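Reticulocyte binding protein (Streptococcus agalactiae COH1, PDB 3FAW) probably hydrolyses alpha-1,6-glucosidic branch links in pullulan and related alpha-glucans as a cell-wall-anchored streptococcal pullulanase. Local coordinates at residues S330-W344 and I660-H672. Sequence-based numbering, arbitrary orientation.
Sequences SRSTAYTSSDNNYNW and IHDSYDSSDAINH. With CA (calcium ion), chain D.
Asp665 meets the 330-344 loop through both carboxylate oxygens. A chi1 of -162° swings the carboxylate away from its own amide nitrogen, so that Asp665 OD1 binds the calcium ion at 2.4 Å while Asp665 OD2 accepts from Asp339 N at 2.8 Å, the donor standing above the carboxylate plane. The backbone oxygens of Asn340 and Tyr342 and four waters complete the metal shell. Asn340 suits its place because its ND2 has two hydrogens to give: one goes to Asp665 O (3.0 Å), the other to Thr336 OG1, both close to the amide plane. At the start of helix 668-671, Ser667 is the N-cap residue and its OG donates to Ala334 O (2.7 Å), in the carbonyl plane. Ser332 OG accepts from Asp668 N in a nearly straight bond (2.8 Å), and Asp668 OD2, also salt-bridged to Arg276, accepts from Ser332 N. Small Ala669 sets CB 3.5 Å over the centre of the Tyr335 ring. Asn671 ND2, held by Ser663 O, sits over one face of the Tyr342 ring, toward its rim, the amide plane tilted 17° from the ring. The Asp665 carboxylate probably offsets part of the calcium's charge, so metal binding probably helps join the loop after barrel strand 312-315 to the segment around helix 668-671.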
loop_
_atom_site.group_PDB
_atom_site.type_symbol
_atom_site.label_atom_id
_atom_site.label_comp_id
_atom_site.label_asym_id
_atom_site.label_seq_id
_atom_site.Cartn_x
_atom_site.Cartn_y
_atom_site.Cartn_z
ATOM N N SER A 330 -2.317 -17.896 17.994
ATOM C CA SER A 330 -3.650 -18.403 18.305
ATOM C C SER A 330 -4.743 -17.705 17.500
ATOM O O SER A 330 -4.666 -16.505 17.230
ATOM C CB SER A 330 -3.946 -18.283 19.807
ATOM O OG SER A 330 -4.072 -16.928 20.206
ATOM N N ARG A 331 -5.752 -18.484 17.121
ATOM C CA ARG A 331 -6.933 -17.971 16.443
ATOM C C ARG A 331 -7.822 -17.207 17.424
ATOM O O ARG A 331 -8.100 -17.684 18.526
ATOM C CB ARG A 331 -7.721 -19.125 15.822
ATOM C CG ARG A 331 -8.969 -18.700 15.060
ATOM C CD ARG A 331 -9.762 -19.899 14.559
ATOM N NE ARG A 331 -9.087 -20.571 13.447
ATOM C CZ ARG A 331 -8.554 -21.795 13.474
ATOM N NH1 ARG A 331 -8.595 -22.552 14.567
ATOM N NH2 ARG A 331 -7.975 -22.272 12.379
ATOM N N SER A 332 -8.252 -16.018 17.014
ATOM C CA SER A 332 -9.234 -15.240 17.756
ATOM C C SER A 332 -10.609 -15.610 17.204
ATOM O O SER A 332 -10.954 -15.254 16.073
ATOM C CB SER A 332 -8.966 -13.735 17.614
ATOM O OG SER A 332 -8.609 -13.389 16.283
ATOM N N THR A 333 -11.381 -16.332 18.010
ATOM C CA THR A 333 -12.612 -16.980 17.549
ATOM C C THR A 333 -13.871 -16.167 17.848
ATOM O O THR A 333 -14.895 -16.342 17.182
ATOM C CB THR A 333 -12.755 -18.368 18.182
ATOM O OG1 THR A 333 -12.790 -18.238 19.608
ATOM C CG2 THR A 333 -11.584 -19.257 17.781
ATOM N N ALA A 334 -13.802 -15.298 18.854
ATOM C CA ALA A 334 -14.884 -14.360 19.133
ATOM C C ALA A 334 -14.930 -13.296 18.041
ATOM O O ALA A 334 -13.890 -12.903 17.500
ATOM C CB ALA A 334 -14.694 -13.711 20.496
ATOM N N TYR A 335 -16.135 -12.842 17.710
ATOM C CA TYR A 335 -16.315 -11.765 16.737
ATOM C C TYR A 335 -16.167 -10.419 17.439
ATOM O O TYR A 335 -17.081 -9.970 18.136
ATOM C CB TYR A 335 -17.684 -11.857 16.061
ATOM C CG TYR A 335 -17.813 -13.001 15.080
ATOM C CD1 TYR A 335 -17.795 -12.774 13.710
ATOM C CD2 TYR A 335 -17.959 -14.313 15.526
ATOM C CE1 TYR A 335 -17.923 -13.824 12.803
ATOM C CE2 TYR A 335 -18.085 -15.370 14.628
ATOM C CZ TYR A 335 -18.065 -15.117 13.270
ATOM O OH TYR A 335 -18.185 -16.154 12.378
ATOM N N THR A 336 -15.004 -9.792 17.256
ATOM C CA THR A 336 -14.705 -8.479 17.831
ATOM C C THR A 336 -14.039 -7.592 16.782
ATOM O O THR A 336 -13.460 -8.091 15.817
ATOM C CB THR A 336 -13.765 -8.590 19.052
ATOM O OG1 THR A 336 -12.537 -9.222 18.664
ATOM C CG2 THR A 336 -14.417 -9.392 20.170
ATOM N N SER A 337 -14.118 -6.280 16.976
ATOM C CA SER A 337 -13.536 -5.326 16.033
ATOM C C SER A 337 -12.380 -4.517 16.635
ATOM O O SER A 337 -11.916 -3.546 16.039
ATOM C CB SER A 337 -14.625 -4.390 15.506
ATOM O OG SER A 337 -15.253 -3.695 16.566
ATOM N N SER A 338 -11.913 -4.932 17.810
ATOM C CA SER A 338 -10.832 -4.244 18.508
ATOM C C SER A 338 -10.087 -5.204 19.425
ATOM O O SER A 338 -10.626 -6.236 19.824
ATOM C CB SER A 338 -11.389 -3.085 19.346
ATOM O OG SER A 338 -11.799 -2.005 18.521
ATOM N N ASP A 339 -8.845 -4.841 19.747
ATOM C CA ASP A 339 -8.033 -5.537 20.750
ATOM C C ASP A 339 -7.760 -6.988 20.355
ATOM O O ASP A 339 -7.976 -7.910 21.136
ATOM C CB ASP A 339 -8.704 -5.443 22.133
ATOM C CG ASP A 339 -7.757 -5.777 23.282
ATOM O OD1 ASP A 339 -6.522 -5.755 23.096
ATOM O OD2 ASP A 339 -8.260 -6.060 24.387
ATOM N N ASN A 340 -7.281 -7.172 19.127
ATOM C CA ASN A 340 -6.835 -8.475 18.651
ATOM C C ASN A 340 -5.373 -8.424 18.235
ATOM O O ASN A 340 -4.893 -7.394 17.765
ATOM C CB ASN A 340 -7.702 -8.925 17.480
ATOM C CG ASN A 340 -9.118 -9.256 17.907
ATOM O OD1 ASN A 340 -9.391 -10.361 18.362
ATOM N ND2 ASN A 340 -10.024 -8.294 17.766
ATOM N N ASN A 341 -4.671 -9.541 18.404
ATOM C CA ASN A 341 -3.281 -9.657 17.958
ATOM C C ASN A 341 -3.171 -9.461 16.444
ATOM O O ASN A 341 -2.108 -9.103 15.925
ATOM C CB ASN A 341 -2.699 -11.020 18.356
ATOM C CG ASN A 341 -1.188 -11.089 18.196
ATOM O OD1 ASN A 341 -0.509 -10.024 18.577
ATOM N ND2 ASN A 341 -0.640 -12.096 17.747
ATOM N N TYR A 342 -4.279 -9.716 15.749
ATOM C CA TYR A 342 -4.411 -9.415 14.327
ATOM C C TYR A 342 -3.975 -7.991 13.980
ATOM O O TYR A 342 -4.227 -7.056 14.734
ATOM C CB TYR A 342 -5.868 -9.595 13.893
ATOM C CG TYR A 342 -6.057 -9.435 12.411
ATOM C CD1 TYR A 342 -5.892 -10.512 11.557
ATOM C CD2 TYR A 342 -6.371 -8.196 11.856
ATOM C CE1 TYR A 342 -6.053 -10.373 10.200
ATOM C CE2 TYR A 342 -6.531 -8.046 10.492
ATOM C CZ TYR A 342 -6.370 -9.140 9.670
ATOM O OH TYR A 342 -6.523 -9.011 8.312
ATOM N N ASN A 343 -3.340 -7.837 12.821
ATOM C CA ASN A 343 -2.916 -6.526 12.332
ATOM C C ASN A 343 -2.757 -6.593 10.819
ATOM O O ASN A 343 -2.112 -7.512 10.320
ATOM C CB ASN A 343 -1.588 -6.137 12.993
ATOM C CG ASN A 343 -1.255 -4.657 12.859
ATOM O OD1 ASN A 343 -1.717 -3.968 11.947
ATOM N ND2 ASN A 343 -0.431 -4.163 13.777
ATOM N N TRP A 344 -3.350 -5.638 10.095
ATOM C CA TRP A 344 -3.150 -5.542 8.643
ATOM C C TRP A 344 -1.675 -5.335 8.322
ATOM O O TRP A 344 -1.160 -5.911 7.366
ATOM C CB TRP A 344 -3.952 -4.392 8.013
ATOM C CG TRP A 344 -5.399 -4.672 7.744
ATOM C CD1 TRP A 344 -5.997 -5.895 7.608
ATOM C CD2 TRP A 344 -6.430 -3.697 7.528
ATOM N NE1 TRP A 344 -7.336 -5.740 7.352
ATOM C CE2 TRP A 344 -7.630 -4.403 7.300
ATOM C CE3 TRP A 344 -6.458 -2.295 7.526
ATOM C CZ2 TRP A 344 -8.845 -3.756 7.062
ATOM C CZ3 TRP A 344 -7.670 -1.652 7.294
ATOM C CH2 TRP A 344 -8.847 -2.385 7.067
ATOM N N ILE A 660 -18.570 -4.741 9.821
ATOM C CA ILE A 660 -17.323 -4.007 10.053
ATOM C C ILE A 660 -16.783 -3.380 8.767
ATOM O O ILE A 660 -16.566 -4.073 7.772
ATOM C CB ILE A 660 -16.242 -4.914 10.684
ATOM C CG1 ILE A 660 -16.750 -5.532 11.997
ATOM C CG2 ILE A 660 -14.957 -4.131 10.926
ATOM C CD1 ILE A 660 -17.273 -4.528 13.020
ATOM N N HIS A 661 -16.569 -2.065 8.808
ATOM C CA HIS A 661 -16.037 -1.312 7.668
ATOM C C HIS A 661 -14.547 -0.984 7.810
ATOM O O HIS A 661 -13.952 -0.411 6.902
ATOM C CB HIS A 661 -16.834 -0.018 7.447
ATOM C CG HIS A 661 -16.778 0.937 8.598
ATOM N ND1 HIS A 661 -17.765 0.999 9.560
ATOM C CD2 HIS A 661 -15.859 1.873 8.938
ATOM C CE1 HIS A 661 -17.452 1.927 10.446
ATOM N NE2 HIS A 661 -16.301 2.471 10.094
ATOM N N ASP A 662 -13.942 -1.335 8.942
ATOM C CA ASP A 662 -12.503 -1.119 9.138
ATOM C C ASP A 662 -11.954 -2.205 10.052
ATOM O O ASP A 662 -11.888 -2.037 11.271
ATOM C CB ASP A 662 -12.251 0.286 9.704
ATOM C CG ASP A 662 -10.768 0.629 9.839
ATOM O OD1 ASP A 662 -9.901 -0.138 9.372
ATOM O OD2 ASP A 662 -10.471 1.693 10.417
ATOM N N SER A 663 -11.552 -3.321 9.448
ATOM C CA SER A 663 -11.221 -4.532 10.203
ATOM C C SER A 663 -9.724 -4.694 10.509
ATOM O O SER A 663 -9.240 -5.809 10.690
ATOM C CB SER A 663 -11.763 -5.766 9.467
ATOM O OG SER A 663 -11.137 -5.938 8.212
ATOM N N TYR A 664 -9.006 -3.577 10.609
ATOM C CA TYR A 664 -7.565 -3.597 10.878
ATOM C C TYR A 664 -7.201 -4.250 12.220
ATOM O O TYR A 664 -6.116 -4.814 12.351
ATOM C CB TYR A 664 -6.988 -2.174 10.812
ATOM C CG TYR A 664 -7.104 -1.371 12.098
ATOM C CD1 TYR A 664 -5.972 -1.044 12.840
ATOM C CD2 TYR A 664 -8.343 -0.943 12.572
ATOM C CE1 TYR A 664 -6.067 -0.310 14.016
ATOM C CE2 TYR A 664 -8.448 -0.208 13.752
ATOM C CZ TYR A 664 -7.307 0.105 14.468
ATOM O OH TYR A 664 -7.397 0.836 15.634
ATOM N N ASP A 665 -8.107 -4.166 13.199
ATOM C CA ASP A 665 -7.888 -4.693 14.557
ATOM C C ASP A 665 -9.016 -5.676 14.949
ATOM O O ASP A 665 -9.366 -5.809 16.126
ATOM C CB ASP A 665 -7.814 -3.517 15.551
ATOM C CG ASP A 665 -7.171 -3.888 16.890
ATOM O OD1 ASP A 665 -6.331 -4.814 16.946
ATOM O OD2 ASP A 665 -7.497 -3.228 17.900
ATOM N N SER A 666 -9.570 -6.362 13.950
ATOM C CA SER A 666 -10.670 -7.303 14.148
ATOM C C SER A 666 -10.139 -8.726 14.236
ATOM O O SER A 666 -9.018 -9.012 13.808
ATOM C CB SER A 666 -11.684 -7.210 13.003
ATOM O OG SER A 666 -12.402 -5.989 13.038
ATOM N N SER A 667 -10.966 -9.615 14.778
ATOM C CA SER A 667 -10.577 -11.007 15.000
ATOM C C SER A 667 -10.472 -11.801 13.704
ATOM O O SER A 667 -10.903 -11.346 12.639
ATOM C CB SER A 667 -11.589 -11.691 15.915
ATOM O OG SER A 667 -12.851 -11.786 15.277
ATOM N N ASP A 668 -9.904 -12.999 13.812
ATOM C CA ASP A 668 -9.904 -13.957 12.708
ATOM C C ASP A 668 -11.319 -14.356 12.308
ATOM O O ASP A 668 -11.571 -14.627 11.136
ATOM C CB ASP A 668 -9.108 -15.209 13.073
ATOM C CG ASP A 668 -7.622 -14.945 13.158
ATOM O OD1 ASP A 668 -7.078 -14.281 12.252
ATOM O OD2 ASP A 668 -6.998 -15.402 14.134
ATOM N N ALA A 669 -12.233 -14.390 13.279
ATOM C CA ALA A 669 -13.654 -14.655 13.005
ATOM C C ALA A 669 -14.216 -13.670 11.971
ATOM O O ALA A 669 -14.965 -14.058 11.071
ATOM C CB ALA A 669 -14.459 -14.581 14.293
ATOM N N ILE A 670 -13.844 -12.398 12.110
ATOM C CA ILE A 670 -14.230 -11.358 11.160
ATOM C C ILE A 670 -13.429 -11.444 9.861
ATOM O O ILE A 670 -13.996 -11.346 8.775
ATOM C CB ILE A 670 -14.026 -9.942 11.765
ATOM C CG1 ILE A 670 -15.089 -9.651 12.829
ATOM C CG2 ILE A 670 -14.064 -8.873 10.670
ATOM C CD1 ILE A 670 -16.480 -9.409 12.260
ATOM N N ASN A 671 -12.116 -11.636 9.987
ATOM C CA ASN A 671 -11.178 -11.411 8.880
ATOM C C ASN A 671 -10.852 -12.613 7.986
ATOM O O ASN A 671 -10.227 -12.438 6.938
ATOM C CB ASN A 671 -9.865 -10.823 9.425
ATOM C CG ASN A 671 -9.937 -9.325 9.641
ATOM O OD1 ASN A 671 -10.398 -8.604 8.629
ATOM N ND2 ASN A 671 -9.580 -8.821 10.705
ATOM N N HIS A 672 -11.262 -13.818 8.376
ATOM C CA HIS A 672 -10.869 -15.018 7.630
ATOM C C HIS A 672 -11.547 -15.122 6.259
ATOM O O HIS A 672 -12.691 -14.700 6.079
ATOM C CB HIS A 672 -11.103 -16.303 8.451
ATOM C CG HIS A 672 -12.542 -16.704 8.583
ATOM N ND1 HIS A 672 -13.140 -17.613 7.739
ATOM C CD2 HIS A 672 -13.495 -16.336 9.474
ATOM C CE1 HIS A 672 -14.403 -17.777 8.093
ATOM N NE2 HIS A 672 -14.644 -17.014 9.144
HETATM CA CA CA D . -4.118 -5.504 16.454
HETATM O O HOH W 1 -10.950 -3.390 13.403
HETATM O O HOH W 2 -1.869 -6.506 16.610
HETATM O O HOH W 3 -8.957 -8.225 6.284
HETATM O O HOH W 4 -4.571 -4.239 14.448
HETATM O O HOH W 5 -3.937 -5.206 19.135
HETATM O O HOH W 6 -2.591 -3.481 16.805
#